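Local coordinates for protein 5-methylthioribose-1-phosphate isomerase (Saccharomyces cerevisiae, PDB 1W2W) that catalyses the interconversion of methylthioribose-1-phosphate and methylthioribulose-1-phosphate in the methionine salvage pathway, this chain being the N-terminal part of the enzyme, at residues L65-L70 against S77-L82; T93-R98 against N121-S126; V33-I38 against Y42-S47; V59-V64 against V117-I122. One frame throughout, in Å; residues are numbered along the deposited sequence.

How the contacts relate
All four contacts belong to the N-terminal part of the enzyme, away from Cys181, the predicted transition-state stabiliser; contact 3 lies where the small sheet runs into helix 38-46. Contacts 1 and 4 use successive turns of helix 53-73, their centres about 15 Å apart, while contacts 2 and 4 share helix 111-124 and sit closer, about 9 Å between centres. Glu67 ties three of the four together: its OE1 meets NE of Arg98, from contact 2, in a salt bridge of 2.7 Å, and its OE2 lies 2.7 Å from N of Ile38, from contact 3, in a probable hydrogen bond. Contact 3 also packs against contact 4, where Ile45 CG1 comes within 3.7 Å of Val59 CG1.

Contact 1: L65-L70 against S77-L82; sequences LTEVQL and SDVATL
Val79 faces helix 53-73 with both methyls, one given to Glu67 and the other to Leu70, and the two halves differ in tightness. The close half is buried. CG2 of Val79 lies 3.4 Å from CD of Glu67 and almost as near both carboxylate oxygens, 3.6 Å from OE1 of Glu67 and 3.5 Å from OE2, so the methyl rests over the flat face of the group and leaves its oxygens to other partners. Glu67 gets there with CG swung opposite the backbone N (chi1 177°) and the chain extended beyond it. OE2 accepts from the backbone N of Ile38, while OE1 takes a salt bridge from Arg98 and a hydrogen bond with the hydroxyl of Tyr83. With an alanine here, Arg98 would probably lose one of its carboxylate partners, the one at NE, the Ile38 N-H its acceptor, and Val79 the surface it lies on.

The other half is looser and partly open to solvent. CD2 of Leu70 stands 3.8 Å from CG1 of Val79, and its CG is 4.2 Å from OG of Ser77, a touch with little grip. That hydroxyl is busy within its own turn: it accepts from the backbone N of Ala80 at 3.2 Å, an ST motif, and also bonds to Asn74 O.

Around the pair, Val79 leans on Ile71 too, so the loop after helix 53-73 folds back along that helix, reaching Arg98 of helix 88-103 on the way; Leu70 also touches Thr37, just before helix 38-46.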
# COMPACT_ATOMS: atom_id res chain seq x y z
N LEU A 65 -0.75 -32.42 -18.82
CA LEU A 65 -0.57 -33.83 -18.51
C LEU A 65 -1.85 -34.46 -17.94
O LEU A 65 -2.24 -35.55 -18.37
CB LEU A 65 0.62 -34.07 -17.57
CG LEU A 65 0.85 -35.52 -17.12
CD1 LEU A 65 1.15 -36.44 -18.32
CD2 LEU A 65 1.97 -35.60 -16.10
N THR A 66 -2.51 -33.81 -16.99
CA THR A 66 -3.76 -34.39 -16.49
C THR A 66 -4.80 -34.51 -17.61
O THR A 66 -5.57 -35.47 -17.63
CB THR A 66 -4.35 -33.60 -15.29
OG1 THR A 66 -4.49 -32.22 -15.62
CG2 THR A 66 -3.42 -33.61 -14.10
N GLU A 67 -4.81 -33.54 -18.53
CA GLU A 67 -5.75 -33.59 -19.65
C GLU A 67 -5.49 -34.79 -20.55
O GLU A 67 -6.42 -35.52 -20.91
CB GLU A 67 -5.76 -32.30 -20.47
CG GLU A 67 -6.69 -32.40 -21.67
CD GLU A 67 -7.25 -31.07 -22.10
OE1 GLU A 67 -7.34 -30.82 -23.32
OE2 GLU A 67 -7.62 -30.26 -21.22
N VAL A 68 -4.23 -35.01 -20.92
CA VAL A 68 -3.97 -36.10 -21.86
C VAL A 68 -4.19 -37.45 -21.19
O VAL A 68 -4.59 -38.42 -21.84
CB VAL A 68 -2.58 -36.02 -22.53
CG1 VAL A 68 -2.44 -34.71 -23.31
CG2 VAL A 68 -1.50 -36.17 -21.51
N GLN A 69 -3.94 -37.52 -19.89
CA GLN A 69 -4.20 -38.76 -19.16
C GLN A 69 -5.68 -39.03 -18.98
O GLN A 69 -6.11 -40.18 -19.02
CB GLN A 69 -3.45 -38.80 -17.83
CG GLN A 69 -1.95 -38.68 -18.06
CD GLN A 69 -1.13 -39.05 -16.85
OE1 GLN A 69 -1.58 -38.88 -15.71
NE2 GLN A 69 0.07 -39.58 -17.08
N LEU A 70 -6.45 -37.97 -18.81
CA LEU A 70 -7.90 -38.10 -18.71
C LEU A 70 -8.50 -38.60 -20.03
O LEU A 70 -9.38 -39.46 -20.04
CB LEU A 70 -8.54 -36.77 -18.30
CG LEU A 70 -10.05 -36.73 -18.08
CD1 LEU A 70 -10.50 -37.85 -17.18
CD2 LEU A 70 -10.48 -35.38 -17.51
N SER A 77 -15.39 -38.68 -21.65
CA SER A 77 -15.44 -37.48 -20.82
C SER A 77 -15.69 -36.26 -21.69
O SER A 77 -15.46 -36.29 -22.90
CB SER A 77 -14.13 -37.31 -20.05
OG SER A 77 -13.09 -36.98 -20.94
N ASP A 78 -16.15 -35.18 -21.06
CA ASP A 78 -16.43 -33.92 -21.74
C ASP A 78 -15.21 -33.41 -22.51
O ASP A 78 -15.30 -33.08 -23.70
CB ASP A 78 -16.88 -32.87 -20.73
CG ASP A 78 -18.33 -33.04 -20.31
OD1 ASP A 78 -18.93 -34.09 -20.63
OD2 ASP A 78 -18.95 -32.18 -19.65
N VAL A 79 -14.07 -33.36 -21.84
CA VAL A 79 -12.87 -32.87 -22.50
C VAL A 79 -12.48 -33.76 -23.67
O VAL A 79 -12.03 -33.28 -24.71
CB VAL A 79 -11.69 -32.67 -21.52
CG1 VAL A 79 -11.17 -34.00 -21.01
CG2 VAL A 79 -10.57 -31.88 -22.19
N ALA A 80 -12.67 -35.07 -23.51
CA ALA A 80 -12.30 -36.02 -24.55
C ALA A 80 -13.11 -35.80 -25.84
O ALA A 80 -12.61 -36.06 -26.94
CB ALA A 80 -12.44 -37.45 -24.06
N THR A 81 -14.35 -35.34 -25.71
CA THR A 81 -15.18 -35.15 -26.89
C THR A 81 -14.77 -33.96 -27.73
O THR A 81 -15.28 -33.77 -28.84
CB THR A 81 -16.68 -35.07 -26.54
OG1 THR A 81 -16.96 -33.84 -25.87
CG2 THR A 81 -17.04 -36.14 -25.52
N LEU A 82 -13.83 -33.16 -27.21
CA LEU A 82 -13.24 -32.06 -27.97
C LEU A 82 -12.31 -32.60 -29.04
O LEU A 82 -11.96 -31.89 -29.98
CB LEU A 82 -12.46 -31.12 -27.05
CG LEU A 82 -13.26 -30.35 -26.00
CD1 LEU A 82 -12.32 -29.49 -25.16
CD2 LEU A 82 -14.36 -29.49 -26.63

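Contact 2: T93-R98 against N121-S126; sequences TVLNKR and NILKSS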
# COMPACT_ATOMS: atom_id res chain seq x y z
N THR A 93 -3.91 -30.87 -33.49
CA THR A 93 -4.52 -29.59 -33.82
C THR A 93 -5.31 -29.00 -32.65
O THR A 93 -5.17 -27.82 -32.31
CB THR A 93 -5.42 -29.73 -35.05
OG1 THR A 93 -4.60 -30.06 -36.17
CG2 THR A 93 -6.06 -28.39 -35.42
N VAL A 94 -6.16 -29.83 -32.04
CA VAL A 94 -6.93 -29.38 -30.89
C VAL A 94 -6.03 -29.15 -29.67
O VAL A 94 -6.17 -28.13 -28.98
CB VAL A 94 -8.09 -30.33 -30.57
CG1 VAL A 94 -8.75 -29.95 -29.24
CG2 VAL A 94 -9.11 -30.29 -31.71
N LEU A 95 -5.12 -30.08 -29.41
CA LEU A 95 -4.17 -29.89 -28.31
C LEU A 95 -3.40 -28.57 -28.46
O LEU A 95 -3.29 -27.80 -27.50
CB LEU A 95 -3.21 -31.07 -28.20
CG LEU A 95 -2.28 -31.16 -26.99
CD1 LEU A 95 -3.03 -30.77 -25.72
CD2 LEU A 95 -1.82 -32.60 -26.91
N ASN A 96 -2.89 -28.30 -29.66
CA ASN A 96 -2.17 -27.05 -29.89
C ASN A 96 -3.03 -25.83 -29.66
O ASN A 96 -2.57 -24.83 -29.10
CB ASN A 96 -1.51 -27.02 -31.27
CG ASN A 96 -0.19 -27.77 -31.29
OD1 ASN A 96 0.63 -27.61 -30.39
ND2 ASN A 96 0.00 -28.59 -32.31
N LYS A 97 -4.29 -25.91 -30.07
CA LYS A 97 -5.24 -24.82 -29.84
C LYS A 97 -5.43 -24.61 -28.33
O LYS A 97 -5.49 -23.47 -27.85
CB LYS A 97 -6.56 -25.14 -30.53
CG LYS A 97 -7.65 -24.07 -30.40
CD LYS A 97 -8.80 -24.39 -31.37
CE LYS A 97 -9.95 -25.12 -30.68
NZ LYS A 97 -11.07 -24.16 -30.43
N ARG A 98 -5.53 -25.70 -27.59
CA ARG A 98 -5.74 -25.61 -26.15
C ARG A 98 -4.48 -25.12 -25.42
O ARG A 98 -4.58 -24.43 -24.40
CB ARG A 98 -6.28 -26.93 -25.60
CG ARG A 98 -7.76 -27.09 -25.96
CD ARG A 98 -8.34 -28.44 -25.62
NE ARG A 98 -8.52 -28.61 -24.18
CZ ARG A 98 -9.41 -27.96 -23.45
NH1 ARG A 98 -10.22 -27.06 -24.01
NH2 ARG A 98 -9.50 -28.21 -22.15
N ASN A 121 7.31 -28.59 -28.55
CA ASN A 121 8.43 -29.31 -29.16
C ASN A 121 8.37 -30.80 -28.85
O ASN A 121 8.66 -31.65 -29.71
CB ASN A 121 9.76 -28.75 -28.67
CG ASN A 121 10.12 -27.44 -29.35
OD1 ASN A 121 9.63 -27.15 -30.45
ND2 ASN A 121 10.96 -26.65 -28.71
N ILE A 122 7.99 -31.13 -27.62
CA ILE A 122 7.78 -32.53 -27.28
C ILE A 122 6.63 -33.11 -28.09
O ILE A 122 6.74 -34.23 -28.60
CB ILE A 122 7.54 -32.70 -25.77
CG1 ILE A 122 8.83 -32.35 -25.01
CG2 ILE A 122 7.15 -34.15 -25.47
CD1 ILE A 122 8.62 -32.24 -23.50
N LEU A 123 5.54 -32.37 -28.21
CA LEU A 123 4.38 -32.87 -28.96
C LEU A 123 4.76 -33.16 -30.41
O LEU A 123 4.34 -34.18 -30.97
CB LEU A 123 3.23 -31.86 -28.91
CG LEU A 123 1.90 -32.24 -29.55
CD1 LEU A 123 1.33 -33.55 -29.02
CD2 LEU A 123 0.90 -31.11 -29.41
N LYS A 124 5.56 -32.27 -31.00
CA LYS A 124 5.97 -32.42 -32.40
C LYS A 124 6.90 -33.61 -32.65
O LYS A 124 7.00 -34.10 -33.78
CB LYS A 124 6.59 -31.13 -32.93
CG LYS A 124 5.57 -30.06 -33.24
CD LYS A 124 6.08 -28.68 -32.84
CE LYS A 124 7.21 -28.21 -33.74
NZ LYS A 124 7.00 -26.78 -34.13
N SER A 125 7.59 -34.09 -31.63
CA SER A 125 8.41 -35.28 -31.81
C SER A 125 7.83 -36.58 -31.22
O SER A 125 8.52 -37.59 -31.17
CB SER A 125 9.86 -35.06 -31.38
OG SER A 125 9.94 -34.58 -30.05
N SER A 126 6.57 -36.54 -30.79
CA SER A 126 5.90 -37.75 -30.31
C SER A 126 5.10 -38.44 -31.42
O SER A 126 4.40 -37.78 -32.17
CB SER A 126 4.97 -37.41 -29.14
OG SER A 126 5.70 -36.79 -28.08
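Asn96 and Leu123 mark the closest approach of two helical turns that run in roughly opposite directions, with 8.8 Å between CA of Asn96 and CA of Leu123. Helix 88-103 continues beyond 93-98 at both ends, whereas 121-126 holds the finish of helix 111-124. There the hydroxyls fold back onto the last turn: OG of Ser126 donates to O of Ile122 at 2.8 Å from well above the carbonyl plane, and OG of Ser125 donates to O of Asn121.

Across the gap Leu123 does nearly all the work on its side. Its CG stands opposite the backbone N (chi1 -176°), which carries both methyls across to the other helix. CD1 of Leu123 meets CD2 of Leu95 at 3.9 Å, a purely apolar touch in which the chains pass at a slant. CD2 of Leu123 touches Leu95 too and reaches on to Asn96, approaching the O and N end of its amide obliquely, out of the amide plane, 3.6 Å from OD1 of Asn96 and 3.9 Å from its ND2. This is a van der Waals touch, as a methyl has no polar group to offer.

Phe132 of helix 129-168 touches both leucines, and Trp88 adds to the cover on Leu123. Two successive helices packed antiparallel through leucines in this way form a helical hairpin, part of the N-terminal helical bundle.

Contact 3: V33-I38 against Y42-S47; sequences VPIHTI and YSVIKS
Tyr42 opens the helical segment with its backbone N 2.8 Å from O of Ile38, a nearly straight bond (167° at the hydrogen) of the ordinary i to i+4 kind. Its CG stands opposite the backbone N (chi1 175°), so the ring swings off the 33-38 segment to stack with Phe101; Lys46 CB lies above one face of the ring, toward its rim. Ser43 follows on the outer side, and its O accepts the backbone N of Ser47.

Val44 makes the side-chain contacts between the two segments. CG1 of Val44 lies 3.7 Å from CG1 of Val33, the two valines lying side by side and pointing opposite ways, while CG2 of Val44 meets CD1 of Ile35 tip to tip at 4.0 Å. This is a strand-to-helix connection: strand 32-34, at the edge of a three-stranded antiparallel sheet, leads through Thr37, the N-cap, into helix 38-46, which folds back over the strand's end. Asp40 OD2 accepts the N-H groups of both His36 and Thr37 at that turn.

Ile45 next turns to helix 53-73, against Ile56 and Val59, and Lys46 O receives a hydrogen bond from a basic side chain of another protein chain.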
# COMPACT_ATOMS: atom_id res chain seq x y z
N VAL A 33 -7.78 -26.92 -4.99
CA VAL A 33 -8.52 -26.94 -6.25
C VAL A 33 -7.93 -28.06 -7.10
O VAL A 33 -6.74 -28.06 -7.42
CB VAL A 33 -8.38 -25.61 -7.01
CG1 VAL A 33 -9.11 -25.67 -8.33
CG2 VAL A 33 -8.91 -24.44 -6.15
N PRO A 34 -8.75 -29.05 -7.46
CA PRO A 34 -8.25 -30.15 -8.30
C PRO A 34 -7.94 -29.66 -9.71
O PRO A 34 -8.65 -28.79 -10.22
CB PRO A 34 -9.43 -31.14 -8.34
CG PRO A 34 -10.63 -30.31 -8.06
CD PRO A 34 -10.17 -29.20 -7.12
N ILE A 35 -6.89 -30.22 -10.32
CA ILE A 35 -6.59 -29.91 -11.71
C ILE A 35 -6.78 -31.17 -12.56
O ILE A 35 -6.07 -32.15 -12.37
CB ILE A 35 -5.13 -29.42 -11.83
CG1 ILE A 35 -4.87 -28.23 -10.89
CG2 ILE A 35 -4.79 -29.12 -13.29
CD1 ILE A 35 -5.61 -26.93 -11.25
N HIS A 36 -7.74 -31.13 -13.48
CA HIS A 36 -8.01 -32.28 -14.34
C HIS A 36 -7.74 -31.99 -15.81
O HIS A 36 -7.32 -32.87 -16.57
CB HIS A 36 -9.45 -32.77 -14.14
CG HIS A 36 -9.73 -33.26 -12.75
ND1 HIS A 36 -9.12 -34.38 -12.22
CD2 HIS A 36 -10.54 -32.78 -11.78
CE1 HIS A 36 -9.54 -34.56 -10.98
NE2 HIS A 36 -10.40 -33.61 -10.69
N THR A 37 -7.99 -30.75 -16.22
CA THR A 37 -7.88 -30.39 -17.63
C THR A 37 -7.20 -29.05 -17.82
O THR A 37 -6.91 -28.34 -16.84
CB THR A 37 -9.27 -30.28 -18.26
OG1 THR A 37 -9.92 -29.10 -17.77
CG2 THR A 37 -10.15 -31.44 -17.81
N ILE A 38 -6.97 -28.71 -19.08
CA ILE A 38 -6.35 -27.43 -19.40
C ILE A 38 -7.29 -26.29 -19.01
O ILE A 38 -6.84 -25.18 -18.69
CB ILE A 38 -5.92 -27.39 -20.88
CG1 ILE A 38 -4.73 -28.35 -21.06
CG2 ILE A 38 -5.48 -25.98 -21.28
CD1 ILE A 38 -4.35 -28.62 -22.51
N TYR A 42 -6.04 -23.13 -16.90
CA TYR A 42 -6.33 -21.77 -17.34
C TYR A 42 -7.07 -21.03 -16.23
O TYR A 42 -6.75 -19.88 -15.93
CB TYR A 42 -7.19 -21.79 -18.60
CG TYR A 42 -7.64 -20.42 -19.06
CD1 TYR A 42 -6.90 -19.70 -19.99
CD2 TYR A 42 -8.81 -19.85 -18.57
CE1 TYR A 42 -7.31 -18.44 -20.42
CE2 TYR A 42 -9.23 -18.60 -18.99
CZ TYR A 42 -8.47 -17.90 -19.91
OH TYR A 42 -8.89 -16.66 -20.33
N SER A 43 -8.07 -21.68 -15.65
CA SER A 43 -8.91 -21.01 -14.67
C SER A 43 -8.14 -20.60 -13.42
O SER A 43 -8.28 -19.46 -12.96
CB SER A 43 -10.11 -21.86 -14.27
OG SER A 43 -10.94 -21.13 -13.37
N VAL A 44 -7.32 -21.50 -12.88
CA VAL A 44 -6.60 -21.12 -11.66
C VAL A 44 -5.51 -20.08 -11.90
O VAL A 44 -5.18 -19.31 -11.00
CB VAL A 44 -6.05 -22.31 -10.86
CG1 VAL A 44 -7.19 -23.26 -10.45
CG2 VAL A 44 -4.94 -23.04 -11.65
N ILE A 45 -4.95 -20.06 -13.11
CA ILE A 45 -3.96 -19.05 -13.46
C ILE A 45 -4.64 -17.69 -13.65
O ILE A 45 -4.22 -16.68 -13.09
CB ILE A 45 -3.15 -19.44 -14.71
CG1 ILE A 45 -2.29 -20.68 -14.43
CG2 ILE A 45 -2.27 -18.26 -15.15
CD1 ILE A 45 -1.73 -21.31 -15.73
N LYS A 46 -5.69 -17.66 -14.46
CA LYS A 46 -6.31 -16.39 -14.81
C LYS A 46 -6.88 -15.70 -13.58
O LYS A 46 -6.77 -14.48 -13.43
CB LYS A 46 -7.38 -16.64 -15.87
CG LYS A 46 -8.29 -15.48 -16.18
CD LYS A 46 -7.56 -14.41 -16.96
CE LYS A 46 -8.58 -13.44 -17.59
NZ LYS A 46 -7.87 -12.33 -18.29
N SER A 47 -7.47 -16.48 -12.69
CA SER A 47 -8.07 -15.97 -11.46
C SER A 47 -7.04 -15.75 -10.35
O SER A 47 -7.38 -15.19 -9.30
CB SER A 47 -9.17 -16.93 -10.98
OG SER A 47 -8.59 -18.09 -10.39

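Contact 4: V59-V64 against V117-I122; sequences VGSLSV and VEIKNI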
# COMPACT_ATOMS: atom_id res chain seq x y z
N VAL A 59 1.83 -25.36 -12.88
CA VAL A 59 0.42 -25.78 -12.94
C VAL A 59 -0.10 -25.86 -14.38
O VAL A 59 -0.85 -26.78 -14.72
CB VAL A 59 -0.54 -24.93 -12.07
CG1 VAL A 59 -0.83 -23.58 -12.72
CG2 VAL A 59 -1.88 -25.68 -11.91
N GLY A 60 0.32 -24.92 -15.22
CA GLY A 60 -0.03 -24.95 -16.63
C GLY A 60 0.44 -26.24 -17.30
O GLY A 60 -0.36 -26.94 -17.95
N SER A 61 1.72 -26.54 -17.14
CA SER A 61 2.32 -27.76 -17.67
C SER A 61 1.61 -29.01 -17.14
O SER A 61 1.27 -29.91 -17.91
CB SER A 61 3.81 -27.81 -17.33
OG SER A 61 4.49 -26.73 -17.94
N LEU A 62 1.38 -29.07 -15.83
CA LEU A 62 0.71 -30.20 -15.21
C LEU A 62 -0.71 -30.39 -15.75
O LEU A 62 -1.16 -31.53 -15.92
CB LEU A 62 0.69 -30.08 -13.68
CG LEU A 62 2.02 -30.37 -13.00
CD1 LEU A 62 1.94 -29.96 -11.53
CD2 LEU A 62 2.39 -31.85 -13.10
N SER A 63 -1.41 -29.29 -16.03
CA SER A 63 -2.79 -29.38 -16.50
C SER A 63 -2.87 -30.01 -17.89
O SER A 63 -3.89 -30.62 -18.24
CB SER A 63 -3.51 -28.03 -16.44
OG SER A 63 -3.16 -27.20 -17.54
N VAL A 64 -1.82 -29.85 -18.69
CA VAL A 64 -1.74 -30.53 -19.99
C VAL A 64 -1.61 -32.04 -19.76
O VAL A 64 -2.27 -32.86 -20.42
CB VAL A 64 -0.55 -30.01 -20.82
CG1 VAL A 64 -0.55 -30.65 -22.21
CG2 VAL A 64 -0.60 -28.50 -20.97
N VAL A 117 6.32 -23.72 -25.01
CA VAL A 117 7.17 -23.90 -26.20
C VAL A 117 7.82 -25.28 -26.16
O VAL A 117 7.81 -26.02 -27.15
CB VAL A 117 8.25 -22.79 -26.30
CG1 VAL A 117 9.35 -23.18 -27.29
CG2 VAL A 117 7.62 -21.45 -26.65
N GLU A 118 8.38 -25.64 -25.00
CA GLU A 118 9.02 -26.93 -24.83
C GLU A 118 8.00 -28.05 -24.97
O GLU A 118 8.29 -29.06 -25.62
CB GLU A 118 9.73 -27.01 -23.47
CG GLU A 118 10.65 -28.21 -23.31
CD GLU A 118 11.49 -28.52 -24.54
OE1 GLU A 118 12.15 -27.60 -25.08
OE2 GLU A 118 11.49 -29.69 -24.97
N ILE A 119 6.82 -27.88 -24.38
CA ILE A 119 5.79 -28.92 -24.50
C ILE A 119 5.38 -29.11 -25.97
O ILE A 119 5.20 -30.24 -26.43
CB ILE A 119 4.57 -28.63 -23.61
CG1 ILE A 119 4.97 -28.73 -22.13
CG2 ILE A 119 3.40 -29.57 -23.97
CD1 ILE A 119 3.95 -28.14 -21.15
N LYS A 120 5.24 -28.00 -26.70
CA LYS A 120 4.96 -28.10 -28.14
C LYS A 120 6.06 -28.84 -28.92
O LYS A 120 5.76 -29.61 -29.85
CB LYS A 120 4.72 -26.73 -28.76
CG LYS A 120 3.36 -26.15 -28.44
CD LYS A 120 3.08 -24.93 -29.29
CE LYS A 120 1.75 -24.30 -28.93
NZ LYS A 120 1.40 -23.31 -29.98
N ASN A 121 7.31 -28.59 -28.55
CA ASN A 121 8.43 -29.31 -29.16
C ASN A 121 8.37 -30.80 -28.85
O ASN A 121 8.66 -31.65 -29.71
CB ASN A 121 9.76 -28.75 -28.67
CG ASN A 121 10.12 -27.44 -29.35
OD1 ASN A 121 9.63 -27.15 -30.45
ND2 ASN A 121 10.96 -26.65 -28.71
N ILE A 122 7.99 -31.13 -27.62
CA ILE A 122 7.78 -32.53 -27.28
C ILE A 122 6.63 -33.11 -28.09
O ILE A 122 6.74 -34.23 -28.60
CB ILE A 122 7.54 -32.70 -25.77
CG1 ILE A 122 8.83 -32.35 -25.01
CG2 ILE A 122 7.15 -34.15 -25.47
CD1 ILE A 122 8.62 -32.24 -23.50
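A single isoleucine, Ile119, inserted against two residues of a neighbouring helix makes this a buried helix-to-helix contact, joining helix 53-73 to helix 111-124 in the interior of the N-terminal bundle. The two backbones come closest at Ser61 and Ile119, whose CA atoms are 7.7 Å apart, a short separation, consistent with the small serine at this point.

Ile119 points its side chain across the gap. With CG1 on the side away from the carbonyl carbon (chi1 -67°) and the chain stretched on from there, CD1 of Ile119 reaches to 3.5 Å from OG of Ser61 and 3.8 Å from its CB. The other branch is looser: CG2 of Ile119 stands 4.5 Å from CG1 of Val64, one turn further along. Leu99 of helix 88-103 and Ile38 of helix 38-46 close on Val64, and Leu143 of helix 129-168 lies against Ser61, so several helices meet around this point.

A methyl cannot satisfy a hydroxyl, and Ser61 OG does not need it to: its hydrogen bond goes to O of Ala57, a turn back in the same helix. Ser61 thus settles its polar demand within its own helix, and what holds Ile119 to helix 53-73 is shape and burial, with no directional bond between the two segments.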